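Local coordinates for activator of Hsp90 ATPase homologue 1/2-like C-terminal domain-containing protein (Staphylococcus saprophyticus subsp. saprophyticus, PDB 3Q6A), which is of unknown function but belongs to the AHA1 family and has a Bet v 1-like fold, related to the Hsp90-ATPase activator domain, at residues 18-23 against 79-84. Numbering follows the deposited sequence.
Sequences EAFVDP and IQFEES
Phe20, near the end of helix 13-21, meets Ile79 and Phe81 of strand 75-84 in the Bet v 1-like helix-grip fold, where a short helix packs against the sheet that holds the long C-terminal helix 102-125; between these two segments the contact is made by apolar side chains alone, with no hydrogen bond. The aliphatic part is a CH-pi contact, in which Ile79 CG2 lies over one face of the Phe20 ring, 4.3 Å from its centroid and 22° off the normal. Ile79 uses both branches: with CG1 anti to its own carbonyl carbon (chi1 -58°), the chain extends to bring CD1 to Phe20 CE2 at 3.8 Å, while CG2 comes within 4.0 Å of Phe20 CZ, offset toward the ring's rim. The aromatic part is an oblique pair, the Phe20 and Phe81 rings having centroids 5.5 Å apart and planes at 81°. Phe20 CD1 and CE1 lie against Phe81 CE2 and CZ, with CE1 to CE2 at 3.6 Å. Around this buried group, Met115 and Leu119 of helix 102-125 also touch Phe20, Phe29 meets its ring edge-to-face, and Ile68 of the adjacent strand touches both phenylalanines. At the Phe81 edge, Phe20 CD1 lies in the ring plane, 3.6 Å from Phe81 CZ.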
loop_
_atom_site.group_PDB
_atom_site.type_symbol
_atom_site.label_atom_id
_atom_site.label_comp_id
_atom_site.label_asym_id
_atom_site.label_seq_id
_atom_site.Cartn_x
_atom_site.Cartn_y
_atom_site.Cartn_z
ATOM N N GLU D 18 -16.674 6.873 9.125
ATOM C CA GLU D 18 -17.750 5.902 9.022
ATOM C C GLU D 18 -17.310 4.592 8.385
ATOM O O GLU D 18 -17.841 3.532 8.715
ATOM C CB GLU D 18 -18.921 6.473 8.220
ATOM C CG GLU D 18 -19.760 7.514 8.959
ATOM C CD GLU D 18 -20.437 6.967 10.220
ATOM O OE1 GLU D 18 -21.157 5.948 10.130
ATOM O OE2 GLU D 18 -20.245 7.564 11.296
ATOM N N ALA D 19 -16.355 4.668 7.458
ATOM C CA ALA D 19 -15.859 3.480 6.781
ATOM C C ALA D 19 -15.308 2.454 7.770
ATOM O O ALA D 19 -15.428 1.245 7.537
ATOM C CB ALA D 19 -14.772 3.870 5.755
ATOM N N PHE D 20 -14.719 2.927 8.862
ATOM C CA PHE D 20 -14.160 2.025 9.874
ATOM C C PHE D 20 -15.206 1.519 10.874
ATOM O O PHE D 20 -15.365 0.311 11.055
ATOM C CB PHE D 20 -13.043 2.706 10.689
ATOM C CG PHE D 20 -11.735 2.914 9.937
ATOM C CD1 PHE D 20 -11.531 4.045 9.135
ATOM C CD2 PHE D 20 -10.689 1.998 10.079
ATOM C CE1 PHE D 20 -10.299 4.259 8.485
ATOM C CE2 PHE D 20 -9.452 2.197 9.441
ATOM C CZ PHE D 20 -9.256 3.334 8.641
ATOM N N VAL D 21 -15.920 2.445 11.518
ATOM C CA VAL D 21 -16.899 2.074 12.543
ATOM C C VAL D 21 -18.191 1.395 12.093
ATOM O O VAL D 21 -18.823 0.690 12.882
ATOM C CB VAL D 21 -17.290 3.296 13.428
ATOM C CG1 VAL D 21 -16.043 3.966 13.997
ATOM C CG2 VAL D 21 -18.117 4.294 12.623
ATOM N N ASP D 22 -18.595 1.601 10.846
ATOM C CA ASP D 22 -19.829 0.998 10.351
ATOM C C ASP D 22 -19.631 -0.458 9.945
ATOM O O ASP D 22 -18.972 -0.751 8.948
ATOM C CB ASP D 22 -20.359 1.786 9.159
ATOM C CG ASP D 22 -21.756 1.356 8.750
ATOM O OD1 ASP D 22 -22.036 0.136 8.722
ATOM O OD2 ASP D 22 -22.571 2.247 8.442
ATOM N N PRO D 23 -20.224 -1.395 10.702
ATOM C CA PRO D 23 -20.105 -2.827 10.418
ATOM C C PRO D 23 -20.319 -3.202 8.954
ATOM O O PRO D 23 -19.768 -4.191 8.477
ATOM C CB PRO D 23 -21.170 -3.443 11.323
ATOM C CG PRO D 23 -21.154 -2.525 12.502
ATOM C CD PRO D 23 -21.146 -1.171 11.831
ATOM N N ILE D 79 -6.165 5.660 15.155
ATOM C CA ILE D 79 -6.473 5.960 13.769
ATOM C C ILE D 79 -7.083 7.349 13.839
ATOM O O ILE D 79 -8.154 7.525 14.412
ATOM C CB ILE D 79 -7.468 4.970 13.197
ATOM C CG1 ILE D 79 -6.890 3.543 13.308
ATOM C CG2 ILE D 79 -7.733 5.303 11.735
ATOM C CD1 ILE D 79 -7.813 2.454 12.805
ATOM N N GLN D 80 -6.374 8.336 13.294
ATOM C CA GLN D 80 -6.832 9.729 13.346
ATOM C C GLN D 80 -7.293 10.202 11.985
ATOM O O GLN D 80 -6.817 9.711 10.967
ATOM C CB GLN D 80 -5.702 10.631 13.823
ATOM C CG GLN D 80 -5.063 10.194 15.125
ATOM C CD GLN D 80 -3.937 11.110 15.539
ATOM O OE1 GLN D 80 -4.162 12.278 15.859
ATOM N NE2 GLN D 80 -2.719 10.595 15.531
ATOM N N PHE D 81 -8.220 11.157 11.978
ATOM C CA PHE D 81 -8.752 11.710 10.743
ATOM C C PHE D 81 -8.678 13.238 10.796
ATOM O O PHE D 81 -9.290 13.856 11.665
ATOM C CB PHE D 81 -10.204 11.264 10.547
ATOM C CG PHE D 81 -10.428 9.787 10.743
ATOM C CD1 PHE D 81 -10.373 9.225 12.016
ATOM C CD2 PHE D 81 -10.678 8.951 9.656
ATOM C CE1 PHE D 81 -10.560 7.851 12.205
ATOM C CE2 PHE D 81 -10.867 7.579 9.829
ATOM C CZ PHE D 81 -10.807 7.026 11.110
ATOM N N GLU D 82 -7.912 13.830 9.876
ATOM C CA GLU D 82 -7.746 15.281 9.789
ATOM C C GLU D 82 -8.252 15.781 8.444
ATOM O O GLU D 82 -8.194 15.074 7.428
ATOM C CB GLU D 82 -6.279 15.693 9.901
ATOM C CG GLU D 82 -5.576 15.375 11.196
ATOM C CD GLU D 82 -4.133 15.838 11.159
ATOM O OE1 GLU D 82 -3.416 15.445 10.214
ATOM O OE2 GLU D 82 -3.714 16.595 12.063
ATOM N N GLU D 83 -8.750 17.009 8.422
ATOM C CA GLU D 83 -9.235 17.549 7.166
ATOM C C GLU D 83 -8.071 18.014 6.319
ATOM O O GLU D 83 -7.053 18.488 6.846
ATOM C CB GLU D 83 -10.189 18.730 7.418
ATOM C CG GLU D 83 -11.557 18.324 7.911
ATOM C CD GLU D 83 -12.557 19.456 7.792
ATOM O OE1 GLU D 83 -12.420 20.440 8.542
ATOM O OE2 GLU D 83 -13.466 19.363 6.936
ATOM N N SER D 84 -8.217 17.868 5.002
ATOM C CA SER D 84 -7.227 18.351 4.041
ATOM C C SER D 84 -8.028 18.952 2.876
ATOM O O SER D 84 -9.230 18.709 2.739
ATOM C CB SER D 84 -6.310 17.221 3.522
ATOM O OG SER D 84 -7.035 16.254 2.795
#